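Local atomic coordinates of CMP/dCMP-type deaminase domain-containing protein (Aspergillus oryzae RIB40, PDB entry 7DS1), a protein that probably deaminates the pyrimidine ring of a ribitylamino-pyrimidinone phosphate at a zinc centre, a step of riboflavin biosynthesis in the fungus Aspergillus oryzae. Residues 24-29 against 170-175; 61-66 against 110-115; 98-103 against 133-138. All coordinates share one frame; numbering follows the deposited sequence.

Contact 1: 24-29 against 170-175. With HJL ([(2~{R},3~{S},4~{S})-5-[[2,5-bis(azanyl)-6-oxidanylidene-1~{H}-pyrimidin-4-yl]amino]-2,3,4-tris(oxidanyl)pentyl] dihydrogen phosphate), chain C.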
loop_
_atom_site.group_PDB
_atom_site.type_symbol
_atom_site.label_atom_id
_atom_site.label_comp_id
_atom_site.label_asym_id
_atom_site.label_seq_id
_atom_site.Cartn_x
_atom_site.Cartn_y
_atom_site.Cartn_z
ATOM N N THR A 24 -12.577 11.957 5.914
ATOM C CA THR A 24 -12.664 11.786 4.467
ATOM C C THR A 24 -11.753 10.705 3.904
ATOM O O THR A 24 -11.742 10.514 2.681
ATOM C CB THR A 24 -12.351 13.111 3.757
ATOM O OG1 THR A 24 -11.082 13.601 4.207
ATOM C CG2 THR A 24 -13.429 14.142 4.036
ATOM N N ASN A 25 -10.987 9.997 4.733
ATOM C CA ASN A 25 -10.042 9.020 4.204
ATOM C C ASN A 25 -9.937 7.841 5.172
ATOM O O ASN A 25 -10.655 7.769 6.174
ATOM C CB ASN A 25 -8.681 9.678 3.944
ATOM C CG ASN A 25 -8.006 10.150 5.219
ATOM O OD1 ASN A 25 -8.578 10.074 6.309
ATOM N ND2 ASN A 25 -6.779 10.631 5.086
ATOM N N PHE A 26 -9.029 6.917 4.863
ATOM C CA PHE A 26 -8.819 5.699 5.633
ATOM C C PHE A 26 -7.413 5.698 6.217
ATOM O O PHE A 26 -6.456 6.098 5.544
ATOM C CB PHE A 26 -8.987 4.444 4.756
ATOM C CG PHE A 26 -10.372 4.254 4.195
ATOM C CD1 PHE A 26 -11.450 4.007 5.031
ATOM C CD2 PHE A 26 -10.584 4.265 2.820
ATOM C CE1 PHE A 26 -12.723 3.810 4.515
ATOM C CE2 PHE A 26 -11.857 4.066 2.297
ATOM C CZ PHE A 26 -12.928 3.842 3.143
ATOM N N ARG A 27 -7.283 5.212 7.453
ATOM C CA ARG A 27 -5.974 5.065 8.089
ATOM C C ARG A 27 -5.336 3.753 7.649
ATOM O O ARG A 27 -5.811 2.673 8.015
ATOM C CB ARG A 27 -6.117 5.113 9.605
ATOM C CG ARG A 27 -6.720 6.412 10.099
ATOM C CD ARG A 27 -7.230 6.251 11.510
ATOM N NE ARG A 27 -6.155 6.286 12.499
ATOM C CZ ARG A 27 -6.041 5.423 13.506
ATOM N NH1 ARG A 27 -6.927 4.444 13.645
ATOM N NH2 ARG A 27 -5.049 5.541 14.379
ATOM N N VAL A 28 -4.238 3.854 6.899
ATOM C CA VAL A 28 -3.618 2.726 6.211
ATOM C C VAL A 28 -2.114 2.769 6.460
ATOM O O VAL A 28 -1.548 3.832 6.730
ATOM C CB VAL A 28 -3.960 2.790 4.699
ATOM C CG1 VAL A 28 -3.244 1.712 3.895
ATOM C CG2 VAL A 28 -5.465 2.667 4.496
ATOM N N GLY A 29 -1.471 1.604 6.411
ATOM C CA GLY A 29 -0.022 1.529 6.474
ATOM C C GLY A 29 0.516 0.672 5.347
ATOM O O GLY A 29 -0.156 -0.239 4.863
ATOM N N VAL A 170 -9.226 -0.018 12.452
ATOM C CA VAL A 170 -8.209 1.031 12.414
ATOM C C VAL A 170 -8.497 2.007 11.284
ATOM O O VAL A 170 -8.418 3.230 11.460
ATOM C CB VAL A 170 -6.803 0.413 12.275
ATOM C CG1 VAL A 170 -5.778 1.481 11.876
ATOM C CG2 VAL A 170 -6.390 -0.260 13.569
ATOM N N ALA A 171 -8.854 1.479 10.108
ATOM C CA ALA A 171 -8.980 2.317 8.918
ATOM C C ALA A 171 -10.056 3.386 9.079
ATOM O O ALA A 171 -9.895 4.509 8.584
ATOM C CB ALA A 171 -9.281 1.447 7.698
ATOM N N VAL A 172 -11.156 3.064 9.760
ATOM C CA VAL A 172 -12.337 3.928 9.774
ATOM C C VAL A 172 -12.520 4.623 11.123
ATOM O O VAL A 172 -13.598 5.147 11.404
ATOM C CB VAL A 172 -13.609 3.154 9.384
ATOM C CG1 VAL A 172 -13.440 2.476 8.032
ATOM C CG2 VAL A 172 -13.992 2.144 10.473
ATOM N N ALA A 173 -11.475 4.652 11.956
ATOM C CA ALA A 173 -11.609 5.191 13.308
ATOM C C ALA A 173 -12.064 6.651 13.314
ATOM O O ALA A 173 -12.717 7.089 14.268
ATOM C CB ALA A 173 -10.283 5.039 14.056
ATOM N N GLY A 174 -11.741 7.416 12.271
ATOM C CA GLY A 174 -12.164 8.800 12.187
ATOM C C GLY A 174 -13.548 9.038 11.612
ATOM O O GLY A 174 -13.923 10.196 11.398
ATOM N N HIS A 175 -14.327 7.984 11.372
ATOM C CA HIS A 175 -15.616 8.090 10.696
ATOM C C HIS A 175 -16.770 7.997 11.688
ATOM O O HIS A 175 -16.748 7.177 12.609
ATOM C CB HIS A 175 -15.773 6.989 9.648
ATOM C CG HIS A 175 -14.726 7.007 8.580
ATOM N ND1 HIS A 175 -14.721 6.111 7.534
ATOM C CD2 HIS A 175 -13.652 7.812 8.391
ATOM C CE1 HIS A 175 -13.690 6.362 6.745
ATOM N NE2 HIS A 175 -13.027 7.392 7.243
HETATM C C2 HJL C . -5.426 3.585 0.990
HETATM C C4 HJL C . -4.705 5.435 2.180
HETATM C C5 HJL C . -5.968 6.040 1.995
HETATM C C6 HJL C . -6.925 5.367 1.274
HETATM N N1 HJL C . -6.610 4.123 0.772
HETATM N N2 HJL C . -5.136 2.257 0.437
HETATM N N3 HJL C . -4.454 4.224 1.674
HETATM N N5 HJL C . -6.251 7.317 2.534
HETATM O O4 HJL C . -3.824 6.019 2.813
HETATM C "C1'" HJL C . -8.949 5.730 -0.249
HETATM C "C2'" HJL C . -10.209 6.608 -0.386
HETATM C "C3'" HJL C . -9.810 8.107 -0.372
HETATM C "C4'" HJL C . -11.056 8.945 -0.828
HETATM C "C5'" HJL C . -10.857 10.454 -0.526
HETATM N "N1'" HJL C . -8.254 5.974 1.046
HETATM O O1P HJL C . -7.965 10.628 0.278
HETATM O "O2'" HJL C . -10.859 6.322 -1.581
HETATM O O2P HJL C . -7.521 11.987 -1.866
HETATM O "O3'" HJL C . -9.416 8.441 0.931
HETATM O O3P HJL C . -8.954 12.688 0.142
HETATM O "O4'" HJL C . -11.263 8.812 -2.184
HETATM O "O5'" HJL C . -9.786 10.893 -1.370
HETATM P PAN HJL C . -8.520 11.552 -0.665
#

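Contact 2: 61-66 against 110-115. With ZN (zinc ion), chain B; HJL ([(2~{R},3~{S},4~{S})-5-[[2,5-bis(azanyl)-6-oxidanylidene-1~{H}-pyrimidin-4-yl]amino]-2,3,4-tris(oxidanyl)pentyl] dihydrogen phosphate), chain C.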
loop_
_atom_site.group_PDB
_atom_site.type_symbol
_atom_site.label_atom_id
_atom_site.label_comp_id
_atom_site.label_asym_id
_atom_site.label_seq_id
_atom_site.Cartn_x
_atom_site.Cartn_y
_atom_site.Cartn_z
ATOM N N HIS A 61 -1.595 9.507 0.927
ATOM C CA HIS A 61 -1.950 8.137 1.258
ATOM C C HIS A 61 -0.729 7.367 1.763
ATOM O O HIS A 61 0.419 7.793 1.601
ATOM C CB HIS A 61 -2.557 7.442 0.037
ATOM C CG HIS A 61 -3.976 7.827 -0.236
ATOM N ND1 HIS A 61 -4.782 7.138 -1.118
ATOM C CD2 HIS A 61 -4.740 8.824 0.266
ATOM C CE1 HIS A 61 -5.977 7.697 -1.154
ATOM N NE2 HIS A 61 -5.979 8.723 -0.321
ATOM N N ALA A 62 -0.990 6.201 2.375
ATOM C CA ALA A 62 0.090 5.381 2.928
ATOM C C ALA A 62 1.102 4.996 1.854
ATOM O O ALA A 62 2.313 5.168 2.036
ATOM C CB ALA A 62 -0.482 4.119 3.589
ATOM N N GLU A 63 0.617 4.456 0.729
ATOM C CA GLU A 63 1.518 4.016 -0.338
ATOM C C GLU A 63 2.273 5.197 -0.921
ATOM O O GLU A 63 3.454 5.083 -1.270
ATOM C CB GLU A 63 0.722 3.311 -1.440
ATOM C CG GLU A 63 -0.216 2.228 -0.923
ATOM C CD GLU A 63 -1.623 2.737 -0.650
ATOM O OE1 GLU A 63 -1.804 3.572 0.267
ATOM O OE2 GLU A 63 -2.552 2.301 -1.360
ATOM N N GLN A 64 1.588 6.334 -1.043
ATOM C CA GLN A 64 2.202 7.567 -1.517
ATOM C C GLN A 64 3.326 8.020 -0.590
ATOM O O GLN A 64 4.415 8.386 -1.050
ATOM C CB GLN A 64 1.119 8.639 -1.628
ATOM C CG GLN A 64 1.599 9.998 -2.097
ATOM C CD GLN A 64 0.475 11.003 -2.110
ATOM O OE1 GLN A 64 -0.630 10.718 -1.633
ATOM N NE2 GLN A 64 0.734 12.184 -2.665
ATOM N N CYS A 65 3.082 7.998 0.727
ATOM C CA CYS A 65 4.123 8.386 1.678
ATOM C C CYS A 65 5.280 7.398 1.659
ATOM O O CYS A 65 6.443 7.790 1.816
ATOM C CB CYS A 65 3.535 8.476 3.084
ATOM S SG CYS A 65 2.519 9.949 3.306
ATOM N N CYS A 66 4.977 6.113 1.473
ATOM C CA CYS A 66 6.029 5.108 1.395
ATOM C C CYS A 66 6.984 5.428 0.248
ATOM O O CYS A 66 8.206 5.472 0.433
ATOM C CB CYS A 66 5.384 3.731 1.229
ATOM S SG CYS A 66 6.540 2.364 1.107
ATOM N N LEU A 110 -3.738 11.992 -7.819
ATOM C CA LEU A 110 -3.387 10.787 -8.565
ATOM C C LEU A 110 -3.554 9.557 -7.671
ATOM O O LEU A 110 -3.030 9.537 -6.549
ATOM C CB LEU A 110 -1.947 10.880 -9.080
ATOM C CG LEU A 110 -1.481 9.755 -10.013
ATOM C CD1 LEU A 110 -2.172 9.864 -11.360
ATOM C CD2 LEU A 110 0.045 9.785 -10.185
ATOM N N PRO A 111 -4.262 8.524 -8.127
ATOM C CA PRO A 111 -4.484 7.350 -7.273
ATOM C C PRO A 111 -3.224 6.521 -7.080
ATOM O O PRO A 111 -2.267 6.575 -7.856
ATOM C CB PRO A 111 -5.557 6.553 -8.034
ATOM C CG PRO A 111 -6.201 7.578 -8.962
ATOM C CD PRO A 111 -5.042 8.451 -9.369
ATOM N N CYS A 112 -3.260 5.703 -6.030
ATOM C CA CYS A 112 -2.068 4.958 -5.637
ATOM C C CYS A 112 -1.733 3.872 -6.656
ATOM O O CYS A 112 -0.555 3.555 -6.851
ATOM C CB CYS A 112 -2.288 4.353 -4.250
ATOM S SG CYS A 112 -2.114 5.612 -2.955
ATOM N N VAL A 113 -2.744 3.287 -7.310
ATOM C CA VAL A 113 -2.454 2.305 -8.352
ATOM C C VAL A 113 -1.568 2.926 -9.428
ATOM O O VAL A 113 -0.621 2.288 -9.904
ATOM C CB VAL A 113 -3.761 1.732 -8.931
ATOM C CG1 VAL A 113 -3.508 1.000 -10.245
ATOM C CG2 VAL A 113 -4.402 0.777 -7.918
ATOM N N GLN A 114 -1.824 4.193 -9.791
ATOM C CA GLN A 114 -0.998 4.855 -10.801
ATOM C C GLN A 114 0.409 5.153 -10.284
ATOM O O GLN A 114 1.383 5.022 -11.038
ATOM C CB GLN A 114 -1.665 6.147 -11.277
ATOM C CG GLN A 114 -2.989 5.924 -11.989
ATOM C CD GLN A 114 -2.872 4.949 -13.138
ATOM O OE1 GLN A 114 -1.851 4.901 -13.837
ATOM N NE2 GLN A 114 -3.916 4.154 -13.338
ATOM N N ARG A 115 0.539 5.571 -9.018
ATOM C CA ARG A 115 1.869 5.756 -8.434
ATOM C C ARG A 115 2.655 4.451 -8.428
ATOM O O ARG A 115 3.881 4.462 -8.604
ATOM C CB ARG A 115 1.770 6.301 -7.003
ATOM C CG ARG A 115 1.075 7.656 -6.885
ATOM C CD ARG A 115 1.162 8.248 -5.462
ATOM N NE ARG A 115 0.116 9.258 -5.313
ATOM C CZ ARG A 115 0.247 10.542 -5.630
ATOM N NH1 ARG A 115 -0.795 11.359 -5.508
ATOM N NH2 ARG A 115 1.409 11.022 -6.068
HETATM ZN ZN ZN B . -4.364 5.632 -2.389
HETATM C C2 HJL C . -5.426 3.585 0.990
HETATM C C4 HJL C . -4.705 5.435 2.180
HETATM C C5 HJL C . -5.968 6.040 1.995
HETATM C C6 HJL C . -6.925 5.367 1.274
HETATM N N1 HJL C . -6.610 4.123 0.772
HETATM N N2 HJL C . -5.136 2.257 0.437
HETATM N N3 HJL C . -4.454 4.224 1.674
HETATM N N5 HJL C . -6.251 7.317 2.534
HETATM O O4 HJL C . -3.824 6.019 2.813
HETATM C "C1'" HJL C . -8.949 5.730 -0.249
HETATM C "C2'" HJL C . -10.209 6.608 -0.386
HETATM C "C3'" HJL C . -9.810 8.107 -0.372
HETATM C "C4'" HJL C . -11.056 8.945 -0.828
HETATM C "C5'" HJL C . -10.857 10.454 -0.526
HETATM N "N1'" HJL C . -8.254 5.974 1.046
HETATM O O1P HJL C . -7.965 10.628 0.278
HETATM O "O2'" HJL C . -10.859 6.322 -1.581
HETATM O O2P HJL C . -7.521 11.987 -1.866
HETATM O "O3'" HJL C . -9.416 8.441 0.931
HETATM O O3P HJL C . -8.954 12.688 0.142
HETATM O "O4'" HJL C . -11.263 8.812 -2.184
HETATM O "O5'" HJL C . -9.786 10.893 -1.370
HETATM P PAN HJL C . -8.520 11.552 -0.665
HETATM O O HOH W 1 -4.643 3.696 -1.450
#

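Contact 3: 98-103 against 133-138. With ZN (zinc ion), chain B; HJL ([(2~{R},3~{S},4~{S})-5-[[2,5-bis(azanyl)-6-oxidanylidene-1~{H}-pyrimidin-4-yl]amino]-2,3,4-tris(oxidanyl)pentyl] dihydrogen phosphate), chain C.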
loop_
_atom_site.group_PDB
_atom_site.type_symbol
_atom_site.label_atom_id
_atom_site.label_comp_id
_atom_site.label_asym_id
_atom_site.label_seq_id
_atom_site.Cartn_x
_atom_site.Cartn_y
_atom_site.Cartn_z
ATOM N N THR A 98 -2.265 -2.319 4.121
ATOM C CA THR A 98 -3.399 -2.907 4.845
ATOM C C THR A 98 -4.635 -2.964 3.957
ATOM O O THR A 98 -5.391 -3.941 4.001
ATOM C CB THR A 98 -3.732 -2.179 6.157
ATOM O OG1 THR A 98 -4.029 -0.797 5.919
ATOM C CG2 THR A 98 -2.609 -2.316 7.172
ATOM N N MET A 99 -4.832 -1.943 3.125
ATOM C CA MET A 99 -5.997 -1.822 2.263
ATOM C C MET A 99 -5.562 -1.838 0.804
ATOM O O MET A 99 -4.493 -1.320 0.458
ATOM C CB MET A 99 -6.753 -0.523 2.564
ATOM C CG MET A 99 -7.985 -0.278 1.699
ATOM S SD MET A 99 -8.876 1.186 2.261
ATOM C CE MET A 99 -9.161 0.736 3.978
ATOM N N GLU A 100 -6.394 -2.453 -0.042
ATOM C CA GLU A 100 -6.290 -2.377 -1.496
ATOM C C GLU A 100 -5.942 -0.961 -1.953
ATOM O O GLU A 100 -6.672 -0.017 -1.621
ATOM C CB GLU A 100 -7.623 -2.806 -2.106
ATOM C CG GLU A 100 -7.672 -2.798 -3.621
ATOM C CD GLU A 100 -9.050 -3.159 -4.126
ATOM O OE1 GLU A 100 -10.029 -3.014 -3.354
ATOM O OE2 GLU A 100 -9.168 -3.589 -5.292
ATOM N N PRO A 101 -4.855 -0.769 -2.704
ATOM C CA PRO A 101 -4.541 0.575 -3.212
ATOM C C PRO A 101 -5.683 1.158 -4.032
ATOM O O PRO A 101 -6.416 0.451 -4.735
ATOM C CB PRO A 101 -3.290 0.349 -4.070
ATOM C CG PRO A 101 -2.605 -0.833 -3.382
ATOM C CD PRO A 101 -3.768 -1.731 -2.965
ATOM N N CYS A 102 -5.838 2.475 -3.922
ATOM C CA CYS A 102 -6.970 3.157 -4.533
ATOM C C CYS A 102 -6.794 3.307 -6.040
ATOM O O CYS A 102 -5.683 3.532 -6.540
ATOM C CB CYS A 102 -7.180 4.534 -3.883
ATOM S SG CYS A 102 -5.843 5.801 -4.120
ATOM N N GLY A 103 -7.899 3.152 -6.756
ATOM C CA GLY A 103 -7.931 3.368 -8.189
ATOM C C GLY A 103 -8.486 4.731 -8.538
ATOM O O GLY A 103 -8.430 5.160 -9.693
ATOM N N GLY A 133 -4.754 -6.592 2.777
ATOM C CA GLY A 133 -5.559 -7.313 3.747
ATOM C C GLY A 133 -7.062 -7.210 3.560
ATOM O O GLY A 133 -7.795 -8.143 3.906
ATOM N N VAL A 134 -7.540 -6.079 3.039
ATOM C CA VAL A 134 -8.966 -5.880 2.779
ATOM C C VAL A 134 -9.120 -5.142 1.461
ATOM O O VAL A 134 -8.310 -4.271 1.126
ATOM C CB VAL A 134 -9.684 -5.086 3.899
ATOM C CG1 VAL A 134 -9.561 -5.779 5.258
ATOM C CG2 VAL A 134 -9.188 -3.632 3.961
ATOM N N LYS A 135 -10.176 -5.475 0.721
ATOM C CA LYS A 135 -10.581 -4.632 -0.398
ATOM C C LYS A 135 -11.020 -3.269 0.126
ATOM O O LYS A 135 -11.461 -3.137 1.269
ATOM C CB LYS A 135 -11.722 -5.293 -1.175
ATOM C CG LYS A 135 -11.336 -6.622 -1.806
ATOM C CD LYS A 135 -10.596 -6.423 -3.127
ATOM C CE LYS A 135 -11.555 -6.125 -4.268
ATOM N NZ LYS A 135 -10.814 -5.707 -5.496
ATOM N N GLU A 136 -10.893 -2.241 -0.708
ATOM C CA GLU A 136 -11.324 -0.926 -0.254
ATOM C C GLU A 136 -12.822 -0.966 0.042
ATOM O O GLU A 136 -13.603 -1.412 -0.811
ATOM C CB GLU A 136 -11.017 0.168 -1.281
ATOM C CG GLU A 136 -11.395 1.559 -0.751
ATOM C CD GLU A 136 -11.083 2.706 -1.707
ATOM O OE1 GLU A 136 -10.205 2.544 -2.579
ATOM O OE2 GLU A 136 -11.725 3.776 -1.560
ATOM N N PRO A 137 -13.258 -0.551 1.230
ATOM C CA PRO A 137 -14.689 -0.597 1.547
ATOM C C PRO A 137 -15.458 0.397 0.697
ATOM O O PRO A 137 -14.909 1.375 0.184
ATOM C CB PRO A 137 -14.758 -0.214 3.033
ATOM C CG PRO A 137 -13.349 -0.166 3.522
ATOM C CD PRO A 137 -12.452 -0.007 2.337
ATOM N N GLY A 138 -16.746 0.130 0.541
ATOM C CA GLY A 138 -17.640 1.078 -0.087
ATOM C C GLY A 138 -18.507 0.438 -1.153
ATOM O O GLY A 138 -18.315 -0.705 -1.556
HETATM ZN ZN ZN B . -4.364 5.632 -2.389
HETATM C C2 HJL C . -5.426 3.585 0.990
HETATM C C4 HJL C . -4.705 5.435 2.180
HETATM C C5 HJL C . -5.968 6.040 1.995
HETATM C C6 HJL C . -6.925 5.367 1.274
HETATM N N1 HJL C . -6.610 4.123 0.772
HETATM N N2 HJL C . -5.136 2.257 0.437
HETATM N N3 HJL C . -4.454 4.224 1.674
HETATM N N5 HJL C . -6.251 7.317 2.534
HETATM O O4 HJL C . -3.824 6.019 2.813
HETATM C "C1'" HJL C . -8.949 5.730 -0.249
HETATM C "C2'" HJL C . -10.209 6.608 -0.386
HETATM C "C3'" HJL C . -9.810 8.107 -0.372
HETATM C "C4'" HJL C . -11.056 8.945 -0.828
HETATM C "C5'" HJL C . -10.857 10.454 -0.526
HETATM N "N1'" HJL C . -8.254 5.974 1.046
HETATM O O1P HJL C . -7.965 10.628 0.278
HETATM O "O2'" HJL C . -10.859 6.322 -1.581
HETATM O O2P HJL C . -7.521 11.987 -1.866
HETATM O "O3'" HJL C . -9.416 8.441 0.931
HETATM O O3P HJL C . -8.954 12.688 0.142
HETATM O "O4'" HJL C . -11.263 8.812 -2.184
HETATM O "O5'" HJL C . -9.786 10.893 -1.370
HETATM P PAN HJL C . -8.520 11.552 -0.665
HETATM O O HOH W 2 -7.718 2.413 -1.061
HETATM O O HOH W 3 -9.164 0.395 -4.302
HETATM O O HOH W 1 -4.643 3.696 -1.450
HETATM O O HOH W 4 -10.627 3.973 -4.917
#

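Contact 1: 24-29 against 170-175
The backbone of N25-R27 runs past the C-terminal end of helix 164-171, and R27 N donates a nearly straight bond to A171 O (2.9 Å, 168°). The R27 side chain bonds to the preceding carbonyl of the same helix end. Its CG is anti to the carbonyl carbon and the chain bends at chi3 (78°), which carries NH1 back to V170 O at 2.9 Å; the same nitrogen lies against A173 CB. The NE atom is held separately by S19 O. H175, at the end of the type I turn V172-H175, supplies the third bond: its NE2 reaches N25 O at 2.6 Å, the oxygen lying near the imidazole plane, while E181 takes ND1 and so fixes the ring's rotation. F26 packs beside V172, its CE1 3.8 Å from V172 CG1, and meets the H175 ring obliquely, planes at 46°. The other edge of F26 faces the ligand, with CD2 3.4 Å from N1' of HJL, and V28 lies against the pyrimidine. The loop before strand 29-36 is thus held between the bound ribitylaminopyrimidine phosphate and the end of helix 164-171, with helix 178-187 covering V172 and helix 4-16 covering V170.

Contact 2: 61-66 against 110-115
H61 and C112 meet through a shared zinc ion in a buried helix-to-helix contact, where the N-terminal ends of helices 62-73 and 112-117 converge at the active site of the cytidine deaminase-like fold. H61 ND1 binds the metal at 2.0 Å and C112 SG at 2.3 Å; C102 and a water complete the site. H61 CG and C112 SG both stand anti to their own carbonyl carbons (chi1 -77° in each), and C112 SG comes to the edge of the H61 ring, 3.5 Å from H61 CB. One face of the imidazole carries the pyrimidine of HJL, whose C5 sits over the ring centre, while NE2 donates almost straight to the phosphate oxygen O1P. E63 bends at chi2 (93°), setting OE2 2.5 Å from the zinc-bound water, which donates to it. Farther from the metal, the Q64 amide stacks on one face of the R115 guanidinium, planes 9° apart, with L110 CB over the opposite face; R115 forms a salt bridge with E78, and Q64 OE1 accepts from H61 N. A water held between zinc and a glutamate is consistent with its activation as the nucleophile, as in related zinc-dependent deaminases, with E63 as the probable proton shuttle.

Contact 3: 98-103 against 133-138
E100 stretches its carboxylate across the backbone of K135 and E136, each oxygen taking a different partner. CG stands anti to the backbone N (chi1 -179°) and the chain stays extended, so that OE1 accepts from E136 N at 2.9 Å through its anti lone pair, on a nearly straight line. OE2 is turned to the ammonium of K135, whose chain folds at chi2 and chi3 and crosses the E100 chain obliquely; the place of NZ is less sure, which leaves this salt bridge tentative. OE2 also accepts from C147 N. The M99 side chain runs toward E136 and P137: its SD lies 3.9 Å from E136 CG, and after the bend at chi3 the methyl CE comes up against P137 CD at 3.8 Å.

These residues lie where the neighbouring parallel strands 91-97 and 127-132 run out and their chains turn into the active-site loops of the deaminase fold. After the corners at T98 and G133, a single parallel bridge pairs M99 with V134, with V134 CG2 packed on M99 CB. T98 O accepts from both V134 N and G133 N, while E100 N gives a straighter bond to V134 O (2.9 Å, 170°).

E136 extends roughly at right angles to K135, toward the ligand, where its OE2 accepts a hydrogen bond from the ribityl hydroxyl O2' of HJL at 2.7 Å. Its OE1 is met by three waters. One also binds P101 O and another, weakly, G103 N; the third, whose own bond to OE1 is weak, donates to E100 O and accepts from N1 and N2 of the pyrimidine. Beyond P101, C102 SG binds the zinc ion at 2.3 Å, and C102 N donates to the metal-bound water at 3.0 Å.

All three contacts touch HJL, but from different sides and at different depths. Contacts 2 and 3 are buried and share the zinc ion and its water: contact 2 supplies H61 and C112, contact 3 supplies C102, and V113 N probably bonds to C102 O between them. Contact 1 is only partly buried and holds no metal ligand; it relies on bonds to backbone carbonyls, two at a helix end and one in the facing loop, whereas contact 2 is metal coordination plus a flat stack and contact 3 combines strand pairing with a carboxylate network. M99 joins contacts 1 and 3, its SD against F26 and its CE against A171, while A62 packs on V28 and G29 between contacts 1 and 2.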